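Side-chain contact in myosin-2 (Saccharomyces cerevisiae, PDB 6IXO), which carries organelles and other cargo along polarized actin cables, gripping receptor proteins through its globular tail domain while its motor domain pulls: residues H220-V225 with K385-D390. Numbering follows the deposited sequence.
Sequences HIENEV and KTRKFD
The carboxylate of Glu222 lies at the edge of the Arg387 guanidinium, almost in its plane; the two flat groups are turned only 13° from each other. It is a side-on, bidentate salt bridge, each oxygen taking its own nitrogen. Arg387 NE donates to Glu222 OE1 over 3.2 Å with a nearly straight N-H...O angle of 168°, and Arg387 NH2 reaches Glu222 OE2, also at 3.2 Å. Both oxygens are met on their syn sides, somewhat out of the carboxylate plane, and the paired bonds restrict rotation of either group. Beyond NH2, also near the guanidinium plane, Ile221 CD1 comes to 4.2 Å from Arg387 NH2, while His220 O approaches that nitrogen obliquely, at 3.9 Å. The two side chains reach each other differently: Arg387 runs extended from CG to NE, whereas Glu222 is bent at chi2 (88°), which lays its carboxylate along the NE/NH2 edge of the guanidinium.

In this all-helical cargo-binding tail of a class V myosin, the bridge ties the junction between helices 202-218 and 223-247 to the long connection running toward helix 403-415. His220, with positive phi, closes the first helix as the C-prime residue of a Schellman motif, and Glu222 occupies the N-cap position of the second. Helix 97-124 supplies further partners: Arg387 NH1 makes a weak hydrogen bond to Ala106 O and a long, weak ion pair with Glu110.

Water extends the polar network at both ends. One molecule donates to Glu222 OE1 (2.6 Å) and to Lys385 O (3.3 Å), giving the carboxylate a second link to the connection. Another bridges His220 O and Arg387 NH2 through weak bonds, whereas the imidazole of His220 is engaged elsewhere, NE2 hydrogen-bonding to Leu46 O.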
ATOM      1  N   HIS A 220       7.144   8.333  -8.568  1.00 38.27           N
ATOM      2  CA  HIS A 220       8.066   7.429  -9.247  1.00 42.24           C
ATOM      3  C   HIS A 220       8.192   6.088  -8.537  1.00 39.79           C
ATOM      4  O   HIS A 220       9.270   5.553  -8.399  1.00 39.16           O
ATOM      5  CB  HIS A 220       9.455   8.098  -9.379  1.00 46.37           C
ATOM      6  CG  HIS A 220       9.387   9.489  -9.926  1.00 54.46           C
ATOM      7  ND1 HIS A 220       9.064   9.752 -11.240  1.00 65.19           N
ATOM      8  CD2 HIS A 220       9.569  10.692  -9.332  1.00 55.93           C
ATOM      9  CE1 HIS A 220       9.072  11.057 -11.437  1.00 65.77           C
ATOM     10  NE2 HIS A 220       9.374  11.652 -10.298  1.00 63.24           N
ATOM     11  N   ILE A 221       7.080   5.540  -8.087  1.00 37.41           N
ATOM     12  CA  ILE A 221       7.109   4.249  -7.413  1.00 38.82           C
ATOM     13  C   ILE A 221       7.049   3.146  -8.439  1.00 40.00           C
ATOM     14  O   ILE A 221       6.264   3.218  -9.381  1.00 41.75           O
ATOM     15  CB  ILE A 221       5.918   4.066  -6.444  1.00 37.38           C
ATOM     16  CG1 ILE A 221       5.953   5.131  -5.361  1.00 43.55           C
ATOM     17  CG2 ILE A 221       5.969   2.674  -5.803  1.00 30.36           C
ATOM     18  CD1 ILE A 221       7.215   5.075  -4.535  1.00 45.76           C
ATOM     19  N   GLU A 222       7.846   2.110  -8.231  1.00 42.12           N
ATOM     20  CA  GLU A 222       7.897   0.963  -9.139  1.00 48.85           C
ATOM     21  C   GLU A 222       6.493   0.291  -9.321  1.00 46.47           C
ATOM     22  O   GLU A 222       5.788   0.039  -8.346  1.00 37.48           O
ATOM     23  CB  GLU A 222       8.962  -0.014  -8.599  1.00 53.61           C
ATOM     24  CG  GLU A 222      10.474   0.508  -8.690  1.00 50.76           C
ATOM     25  CD  GLU A 222      10.999   1.348  -7.467  1.00 57.71           C
ATOM     26  OE1 GLU A 222      12.261   1.456  -7.305  1.00 59.63           O
ATOM     27  OE2 GLU A 222      10.193   1.926  -6.683  1.00 46.49           O
ATOM     28  N   ASN A 223       6.093   0.033 -10.575  1.00 42.02           N
ATOM     29  CA  ASN A 223       4.749  -0.472 -10.873  0.53 41.83           C
ATOM     30  C   ASN A 223       4.386  -1.779 -10.156  1.00 40.16           C
ATOM     31  O   ASN A 223       3.209  -2.021  -9.863  1.00 36.04           O
ATOM     32  CB  ASN A 223       4.569  -0.660 -12.390  0.53 45.83           C
ATOM     33  CG  ASN A 223       4.168   0.631 -13.104  0.53 53.21           C
ATOM     34  OD1 ASN A 223       3.763   1.614 -12.468  0.53 51.27           O
ATOM     35  ND2 ASN A 223       4.271   0.631 -14.438  0.53 59.95           N
ATOM     36  N   GLU A 224       5.369  -2.631  -9.884  1.00 38.10           N
ATOM     37  CA  GLU A 224       5.095  -3.861  -9.116  1.00 40.16           C
ATOM     38  C   GLU A 224       4.488  -3.565  -7.755  1.00 35.30           C
ATOM     39  O   GLU A 224       3.696  -4.335  -7.225  1.00 34.91           O
ATOM     40  CB  GLU A 224       6.387  -4.658  -8.900  1.00 45.68           C
ATOM     41  CG  GLU A 224       6.942  -5.255 -10.155  1.00 51.58           C
ATOM     42  CD  GLU A 224       7.924  -4.337 -10.899  1.00 61.81           C
ATOM     43  OE1 GLU A 224       8.052  -3.126 -10.578  1.00 56.90           O
ATOM     44  OE2 GLU A 224       8.576  -4.853 -11.822  1.00 68.44           O
ATOM     45  N   VAL A 225       4.888  -2.451  -7.173  1.00 31.07           N
ATOM     46  CA  VAL A 225       4.422  -2.123  -5.846  1.00 30.25           C
ATOM     47  C   VAL A 225       2.964  -1.661  -5.911  1.00 29.84           C
ATOM     48  O   VAL A 225       2.116  -2.013  -5.064  1.00 30.29           O
ATOM     49  CB  VAL A 225       5.296  -1.024  -5.231  1.00 31.56           C
ATOM     50  CG1 VAL A 225       4.657  -0.503  -3.956  1.00 28.65           C
ATOM     51  CG2 VAL A 225       6.748  -1.554  -4.965  1.00 29.48           C
ATOM     52  N   LYS A 385      14.784  -5.341  -7.884  1.00 39.02           N
ATOM     53  CA  LYS A 385      16.169  -4.880  -7.847  1.00 43.93           C
ATOM     54  C   LYS A 385      16.185  -3.488  -7.289  1.00 44.51           C
ATOM     55  O   LYS A 385      15.282  -2.702  -7.573  1.00 43.11           O
ATOM     56  CB  LYS A 385      16.773  -4.906  -9.246  1.00 46.73           C
ATOM     57  N   THR A 386      17.184  -3.171  -6.478  1.00 43.66           N
ATOM     58  CA  THR A 386      17.232  -1.845  -5.875  1.00 46.11           C
ATOM     59  C   THR A 386      17.637  -0.771  -6.858  1.00 55.55           C
ATOM     60  O   THR A 386      18.161  -1.049  -7.951  1.00 53.06           O
ATOM     61  CB  THR A 386      18.189  -1.795  -4.661  1.00 49.70           C
ATOM     62  OG1 THR A 386      19.518  -2.177  -5.052  1.00 41.29           O
ATOM     63  CG2 THR A 386      17.708  -2.739  -3.602  1.00 56.43           C
ATOM     64  N   ARG A 387      17.374   0.462  -6.442  1.00 60.59           N
ATOM     65  CA  ARG A 387      17.705   1.648  -7.219  1.00 67.97           C
ATOM     66  C   ARG A 387      19.238   1.769  -7.414  1.00 56.62           C
ATOM     67  O   ARG A 387      19.988   1.967  -6.449  1.00 53.26           O
ATOM     68  CB  ARG A 387      17.102   2.889  -6.524  1.00 67.18           C
ATOM     69  CG  ARG A 387      15.574   2.733  -6.207  1.00 43.64           C
ATOM     70  CD  ARG A 387      14.942   3.986  -5.514  1.00 55.57           C
ATOM     71  NE  ARG A 387      13.473   3.948  -5.646  1.00 54.85           N
ATOM     72  CZ  ARG A 387      12.591   4.728  -5.008  1.00 53.43           C
ATOM     73  NH1 ARG A 387      12.986   5.648  -4.128  1.00 33.84           N
ATOM     74  NH2 ARG A 387      11.282   4.566  -5.244  1.00 54.82           N
ATOM     75  N   LYS A 388      19.704   1.595  -8.642  1.00 62.09           N
ATOM     76  CA  LYS A 388      21.143   1.779  -8.915  1.00 69.65           C
ATOM     77  C   LYS A 388      21.525   3.213  -8.582  1.00 66.14           C
ATOM     78  O   LYS A 388      20.854   4.148  -9.009  1.00 66.10           O
ATOM     79  CB  LYS A 388      21.492   1.450 -10.368  1.00 81.78           C
ATOM     80  CG  LYS A 388      21.044   0.057 -10.809  1.00 90.75           C
ATOM     81  CD  LYS A 388      21.615  -1.060  -9.920  1.00 94.35           C
ATOM     82  CE  LYS A 388      23.068  -1.401 -10.282  1.00 95.43           C
ATOM     83  NZ  LYS A 388      23.481  -2.722  -9.713  1.00 93.17           N
ATOM     84  N   PHE A 389      22.573   3.399  -7.788  1.00 68.53           N
ATOM     85  CA  PHE A 389      22.851   4.731  -7.276  1.00 70.02           C
ATOM     86  C   PHE A 389      23.841   5.511  -8.106  1.00 83.88           C
ATOM     87  O   PHE A 389      25.002   5.129  -8.247  1.00 86.89           O
ATOM     88  CB  PHE A 389      23.326   4.656  -5.826  1.00 65.49           C
ATOM     89  CG  PHE A 389      22.310   5.154  -4.868  1.00 64.08           C
ATOM     90  CD1 PHE A 389      22.376   6.449  -4.387  1.00 64.80           C
ATOM     91  CD2 PHE A 389      21.223   4.357  -4.515  1.00 67.83           C
ATOM     92  CE1 PHE A 389      21.394   6.934  -3.532  1.00 66.66           C
ATOM     93  CE2 PHE A 389      20.237   4.831  -3.666  1.00 66.94           C
ATOM     94  CZ  PHE A 389      20.325   6.121  -3.169  1.00 71.62           C
ATOM     95  N   ASP A 390      23.360   6.606  -8.675  1.00 91.53           N
ATOM     96  CA  ASP A 390      24.240   7.568  -9.306  1.00100.65           C
ATOM     97  C   ASP A 390      24.349   8.718  -8.324  1.00102.72           C
ATOM     98  O   ASP A 390      23.343   9.171  -7.779  1.00 98.85           O
ATOM     99  CB  ASP A 390      23.709   8.024 -10.669  1.00105.15           C
TER
HETATM  100  O   HOH W   1      10.286   6.991  -5.490  0.71 48.83           O
HETATM  101  O   HOH W   2      13.622  -0.325  -6.065  1.00 46.10           O